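Local coordinates for uncharacterized protein (Staphylococcus aureus subsp. aureus, PDB 3H04) that is of unknown function but has an alpha/beta-hydrolase fold and is probably a serine hydrolase related to the feruloyl-esterase-like family, at residues A[20-34]-A[53-65]. Sequence-based numbering, arbitrary orientation.
Sequences IIKAKNQPTKGVIVY and IDILTEHYDLIQL
Strand 60-65 of the alpha/beta-hydrolase sheet is inserted between strands 15-21 and 30-35, which a loop connects around its start. Along one flank Ile21 forms an antiparallel hydrogen-bonded pair with Leu62, and Ile21 N lies 2.8 Å from Leu62 O. On the other flank the strands run parallel: Ile32 N donates to Asp61 O, Ile63 N to Ile32 O and Tyr34 N to Ile63 O, the beta-alpha-beta crossover through helix 50-56 having brought strand 60-65 back alongside. Asp61 ties the connecting loop to the sheet. Its OD1 accepts Ala23 N and Thr28 OG1, each at 2.9 Å and from opposite faces of the carboxylate, while OD2 meets Lys22 NZ on its syn side in a salt bridge of 3.0 Å. The lysine chain folds back after CG (chi2 -62°), which brings NZ to the aspartate, and Tyr93 OH is a second partner of OD2; together these bonds should favour an ionised, rotationally fixed carboxylate. Farther along the loop, Lys24 N binds Thr57 O just past the helix, and Lys24 NZ reaches Asp54 OD1 at 2.9 Å from above the carboxylate plane. Lys29 N donates almost straight to His59 O (176°), and its NZ lies over one face of the His59 ring. Ile21 spreads over the helix end, CG2 against Thr57 CG2 (3.7 Å) and CD1 meeting Ile53 CG2, the two isoleucine side chains crossing at nearly a right angle. Ile32 points to the same face of the sheet, its CD1 3.4 Å from Tyr60 CB; Leu269 of helix 256-273 packs on both residues, and Tyr60 OH bonds Asn270 and Thr273. Ile63 and Val33 occupy the reverse face beneath helix 75-91, touching Ile89, while strand 98-103 continues the sheet beyond strand 30-35.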
loop_
_atom_site.group_PDB
_atom_site.type_symbol
_atom_site.label_atom_id
_atom_site.label_comp_id
_atom_site.label_asym_id
_atom_site.label_seq_id
_atom_site.Cartn_x
_atom_site.Cartn_y
_atom_site.Cartn_z
ATOM N N ILE A 20 -12.912 -1.503 10.857
ATOM C CA ILE A 20 -13.906 -1.181 9.861
ATOM C C ILE A 20 -14.569 0.099 10.314
ATOM O O ILE A 20 -15.071 0.181 11.452
ATOM C CB ILE A 20 -14.988 -2.282 9.727
ATOM C CG1 ILE A 20 -14.341 -3.622 9.335
ATOM C CG2 ILE A 20 -16.122 -1.847 8.736
ATOM C CD1 ILE A 20 -15.353 -4.667 8.882
ATOM N N ILE A 21 -14.570 1.095 9.427
ATOM C CA ILE A 21 -15.378 2.287 9.608
ATOM C C ILE A 21 -16.540 2.165 8.646
ATOM O O ILE A 21 -16.313 2.033 7.432
ATOM C CB ILE A 21 -14.587 3.572 9.242
ATOM C CG1 ILE A 21 -13.486 3.841 10.267
ATOM C CG2 ILE A 21 -15.586 4.800 9.126
ATOM C CD1 ILE A 21 -12.281 4.570 9.715
ATOM N N LYS A 22 -17.770 2.229 9.170
ATOM C CA LYS A 22 -18.985 2.024 8.367
ATOM C C LYS A 22 -19.366 3.210 7.492
ATOM O O LYS A 22 -19.130 4.368 7.858
ATOM C CB LYS A 22 -20.194 1.709 9.265
ATOM C CG LYS A 22 -20.085 0.450 10.105
ATOM C CD LYS A 22 -19.949 -0.847 9.277
ATOM C CE LYS A 22 -21.279 -1.404 8.790
ATOM N NZ LYS A 22 -21.528 -0.978 7.370
ATOM N N ALA A 23 -19.957 2.905 6.335
ATOM C CA ALA A 23 -20.551 3.930 5.453
ATOM C C ALA A 23 -21.541 4.798 6.230
ATOM O O ALA A 23 -22.381 4.260 6.917
ATOM C CB ALA A 23 -21.245 3.275 4.292
ATOM N N LYS A 24 -21.430 6.125 6.088
ATOM C CA LYS A 24 -22.293 7.100 6.767
ATOM C C LYS A 24 -23.752 7.002 6.368
ATOM O O LYS A 24 -24.639 7.116 7.203
ATOM C CB LYS A 24 -21.832 8.541 6.473
ATOM C CG LYS A 24 -20.686 9.058 7.343
ATOM C CD LYS A 24 -20.146 10.416 6.823
ATOM C CE LYS A 24 -18.617 10.499 6.898
ATOM N NZ LYS A 24 -18.060 10.420 8.300
ATOM N N ASN A 25 -23.994 6.842 5.079
ATOM C CA ASN A 25 -25.351 6.746 4.575
ATOM C C ASN A 25 -25.526 5.332 4.085
ATOM O O ASN A 25 -24.810 4.874 3.195
ATOM C CB ASN A 25 -25.587 7.790 3.479
ATOM C CG ASN A 25 -24.987 9.139 3.842
ATOM O OD1 ASN A 25 -23.882 9.477 3.410
ATOM N ND2 ASN A 25 -25.687 9.890 4.692
ATOM N N GLN A 26 -26.466 4.640 4.720
ATOM C CA GLN A 26 -26.593 3.187 4.645
ATOM C C GLN A 26 -27.705 2.836 3.652
ATOM O O GLN A 26 -28.702 3.559 3.572
ATOM C CB GLN A 26 -26.920 2.660 6.048
ATOM C CG GLN A 26 -26.484 1.225 6.376
ATOM C CD GLN A 26 -24.990 0.984 6.337
ATOM O OE1 GLN A 26 -24.164 1.900 6.506
ATOM N NE2 GLN A 26 -24.623 -0.277 6.123
ATOM N N PRO A 27 -27.556 1.720 2.910
ATOM C CA PRO A 27 -26.502 0.718 2.996
ATOM C C PRO A 27 -25.265 1.049 2.150
ATOM O O PRO A 27 -25.318 1.896 1.252
ATOM C CB PRO A 27 -27.177 -0.557 2.477
ATOM C CG PRO A 27 -28.505 -0.114 1.880
ATOM C CD PRO A 27 -28.499 1.381 1.837
ATOM N N THR A 28 -24.171 0.344 2.437
ATOM C CA THR A 28 -22.932 0.565 1.742
ATOM C C THR A 28 -23.040 0.253 0.260
ATOM O O THR A 28 -23.758 -0.657 -0.142
ATOM C CB THR A 28 -21.808 -0.301 2.325
ATOM O OG1 THR A 28 -22.027 -0.498 3.728
ATOM C CG2 THR A 28 -20.536 0.394 2.151
ATOM N N LYS A 29 -22.336 1.025 -0.551
ATOM C CA LYS A 29 -22.167 0.715 -1.973
ATOM C C LYS A 29 -21.032 -0.297 -2.211
ATOM O O LYS A 29 -20.939 -0.889 -3.292
ATOM C CB LYS A 29 -21.866 1.988 -2.768
ATOM C CG LYS A 29 -23.037 2.951 -2.965
ATOM C CD LYS A 29 -22.674 3.938 -4.087
ATOM C CE LYS A 29 -23.662 5.072 -4.247
ATOM N NZ LYS A 29 -23.351 6.226 -3.352
ATOM N N GLY A 30 -20.158 -0.464 -1.215
ATOM C CA GLY A 30 -18.970 -1.303 -1.367
ATOM C C GLY A 30 -18.005 -1.223 -0.187
ATOM O O GLY A 30 -18.186 -0.448 0.737
ATOM N N VAL A 31 -16.965 -2.036 -0.245
ATOM C CA VAL A 31 -15.972 -2.078 0.794
ATOM C C VAL A 31 -14.642 -1.728 0.146
ATOM O O VAL A 31 -14.276 -2.279 -0.912
ATOM C CB VAL A 31 -15.933 -3.483 1.463
ATOM C CG1 VAL A 31 -15.834 -4.563 0.424
ATOM C CG2 VAL A 31 -14.734 -3.636 2.399
ATOM N N ILE A 32 -13.958 -0.789 0.785
ATOM C CA ILE A 32 -12.634 -0.360 0.394
ATOM C C ILE A 32 -11.675 -0.942 1.441
ATOM O O ILE A 32 -11.689 -0.519 2.592
ATOM C CB ILE A 32 -12.516 1.167 0.413
ATOM C CG1 ILE A 32 -13.546 1.810 -0.516
ATOM C CG2 ILE A 32 -11.053 1.592 -0.004
ATOM C CD1 ILE A 32 -13.791 3.294 -0.232
ATOM N N VAL A 33 -10.820 -1.858 1.014
ATOM C CA VAL A 33 -9.769 -2.401 1.866
ATOM C C VAL A 33 -8.504 -1.582 1.726
ATOM O O VAL A 33 -7.854 -1.608 0.681
ATOM C CB VAL A 33 -9.450 -3.874 1.504
ATOM C CG1 VAL A 33 -8.377 -4.440 2.487
ATOM C CG2 VAL A 33 -10.774 -4.734 1.488
ATOM N N TYR A 34 -8.144 -0.885 2.804
ATOM C CA TYR A 34 -7.069 0.083 2.787
ATOM C C TYR A 34 -5.767 -0.519 3.316
ATOM O O TYR A 34 -5.754 -1.100 4.393
ATOM C CB TYR A 34 -7.432 1.329 3.583
ATOM C CG TYR A 34 -6.246 2.241 3.772
ATOM C CD1 TYR A 34 -5.723 2.949 2.700
ATOM C CD2 TYR A 34 -5.627 2.380 5.025
ATOM C CE1 TYR A 34 -4.612 3.738 2.836
ATOM C CE2 TYR A 34 -4.534 3.180 5.174
ATOM C CZ TYR A 34 -4.030 3.883 4.074
ATOM O OH TYR A 34 -2.909 4.678 4.179
ATOM N N ILE A 53 -11.023 10.007 5.211
ATOM C CA ILE A 53 -11.962 9.005 5.667
ATOM C C ILE A 53 -13.403 9.470 5.476
ATOM O O ILE A 53 -14.279 8.680 5.089
ATOM C CB ILE A 53 -11.737 8.621 7.127
ATOM C CG1 ILE A 53 -10.384 7.920 7.285
ATOM C CG2 ILE A 53 -12.841 7.669 7.576
ATOM C CD1 ILE A 53 -9.960 7.658 8.716
ATOM N N ASP A 54 -13.684 10.733 5.787
ATOM C CA ASP A 54 -15.046 11.247 5.576
ATOM C C ASP A 54 -15.500 11.183 4.121
ATOM O O ASP A 54 -16.631 10.797 3.839
ATOM C CB ASP A 54 -15.188 12.669 6.100
ATOM C CG ASP A 54 -15.180 12.726 7.613
ATOM O OD1 ASP A 54 -15.429 11.683 8.246
ATOM O OD2 ASP A 54 -14.924 13.801 8.175
ATOM N N ILE A 55 -14.626 11.541 3.195
ATOM C CA ILE A 55 -14.966 11.399 1.767
ATOM C C ILE A 55 -15.234 9.929 1.345
ATOM O O ILE A 55 -16.224 9.632 0.655
ATOM C CB ILE A 55 -13.873 12.081 0.901
ATOM C CG1 ILE A 55 -13.955 13.612 1.094
ATOM C CG2 ILE A 55 -13.977 11.698 -0.625
ATOM C CD1 ILE A 55 -12.675 14.329 0.763
ATOM N N LEU A 56 -14.355 9.018 1.773
ATOM C CA LEU A 56 -14.387 7.649 1.320
ATOM C C LEU A 56 -15.602 6.936 1.953
ATOM O O LEU A 56 -16.252 6.141 1.284
ATOM C CB LEU A 56 -13.066 6.930 1.650
ATOM C CG LEU A 56 -11.767 7.364 0.917
ATOM C CD1 LEU A 56 -10.548 6.595 1.444
ATOM C CD2 LEU A 56 -11.914 7.181 -0.581
ATOM N N THR A 57 -15.938 7.250 3.201
ATOM C CA THR A 57 -16.955 6.468 3.920
ATOM C C THR A 57 -18.374 7.030 3.833
ATOM O O THR A 57 -19.272 6.538 4.504
ATOM C CB THR A 57 -16.571 6.250 5.393
ATOM O OG1 THR A 57 -16.488 7.507 6.080
ATOM C CG2 THR A 57 -15.219 5.513 5.480
ATOM N N GLU A 58 -18.592 8.047 3.007
ATOM C CA GLU A 58 -19.944 8.546 2.805
ATOM C C GLU A 58 -20.856 7.417 2.394
ATOM O O GLU A 58 -21.961 7.277 2.922
ATOM C CB GLU A 58 -19.986 9.605 1.719
ATOM C CG GLU A 58 -19.357 10.931 2.111
ATOM C CD GLU A 58 -19.715 12.056 1.140
ATOM O OE1 GLU A 58 -20.874 12.112 0.660
ATOM O OE2 GLU A 58 -18.808 12.876 0.859
ATOM N N HIS A 59 -20.387 6.624 1.431
ATOM C CA HIS A 59 -21.176 5.529 0.875
ATOM C C HIS A 59 -20.463 4.180 0.815
ATOM O O HIS A 59 -21.080 3.184 0.435
ATOM C CB HIS A 59 -21.723 5.948 -0.482
ATOM C CG HIS A 59 -22.728 7.058 -0.396
ATOM N ND1 HIS A 59 -22.612 8.233 -1.110
ATOM C CD2 HIS A 59 -23.848 7.185 0.361
ATOM C CE1 HIS A 59 -23.632 9.026 -0.818
ATOM N NE2 HIS A 59 -24.393 8.416 0.079
ATOM N N TYR A 60 -19.192 4.145 1.229
ATOM C CA TYR A 60 -18.388 2.929 1.234
ATOM C C TYR A 60 -17.930 2.595 2.653
ATOM O O TYR A 60 -17.714 3.491 3.476
ATOM C CB TYR A 60 -17.185 3.086 0.282
ATOM C CG TYR A 60 -17.646 3.252 -1.144
ATOM C CD1 TYR A 60 -17.925 2.144 -1.946
ATOM C CD2 TYR A 60 -17.889 4.501 -1.671
ATOM C CE1 TYR A 60 -18.400 2.285 -3.242
ATOM C CE2 TYR A 60 -18.335 4.648 -2.946
ATOM C CZ TYR A 60 -18.605 3.542 -3.736
ATOM O OH TYR A 60 -19.097 3.719 -5.021
ATOM N N ASP A 61 -17.793 1.308 2.960
ATOM C CA ASP A 61 -17.069 0.930 4.193
ATOM C C ASP A 61 -15.584 0.998 3.902
ATOM O O ASP A 61 -15.162 0.698 2.772
ATOM C CB ASP A 61 -17.408 -0.499 4.637
ATOM C CG ASP A 61 -18.833 -0.628 5.183
ATOM O OD1 ASP A 61 -19.624 0.336 5.061
ATOM O OD2 ASP A 61 -19.129 -1.708 5.720
ATOM N N LEU A 62 -14.813 1.394 4.919
ATOM C CA LEU A 62 -13.370 1.505 4.846
ATOM C C LEU A 62 -12.772 0.555 5.878
ATOM O O LEU A 62 -13.068 0.671 7.051
ATOM C CB LEU A 62 -12.896 2.943 5.118
ATOM C CG LEU A 62 -11.384 3.136 4.958
ATOM C CD1 LEU A 62 -10.977 2.849 3.508
ATOM C CD2 LEU A 62 -11.005 4.557 5.365
ATOM N N ILE A 63 -11.968 -0.396 5.421
ATOM C CA ILE A 63 -11.378 -1.397 6.313
ATOM C C ILE A 63 -9.863 -1.249 6.326
ATOM O O ILE A 63 -9.239 -1.435 5.303
ATOM C CB ILE A 63 -11.753 -2.790 5.873
ATOM C CG1 ILE A 63 -13.264 -2.901 5.731
ATOM C CG2 ILE A 63 -11.240 -3.816 6.922
ATOM C CD1 ILE A 63 -13.845 -2.808 4.325
ATOM N N GLN A 64 -9.269 -0.907 7.460
ATOM C CA GLN A 64 -7.840 -0.623 7.499
ATOM C C GLN A 64 -7.067 -1.840 7.987
ATOM O O GLN A 64 -7.188 -2.210 9.161
ATOM C CB GLN A 64 -7.633 0.648 8.328
ATOM C CG GLN A 64 -8.442 1.726 7.650
ATOM C CD GLN A 64 -8.382 3.072 8.257
ATOM O OE1 GLN A 64 -9.412 3.560 8.711
ATOM N NE2 GLN A 64 -7.219 3.740 8.188
ATOM N N LEU A 65 -6.356 -2.522 7.100
ATOM C CA LEU A 65 -5.744 -3.783 7.515
ATOM C C LEU A 65 -4.334 -3.645 7.990
ATOM O O LEU A 65 -3.694 -2.647 7.753
ATOM C CB LEU A 65 -5.831 -4.914 6.460
ATOM C CG LEU A 65 -5.073 -4.966 5.166
ATOM C CD1 LEU A 65 -3.588 -5.148 5.319
ATOM C CD2 LEU A 65 -5.724 -6.137 4.257
HETATM O O HOH W 1 -3.699 -0.230 6.296
#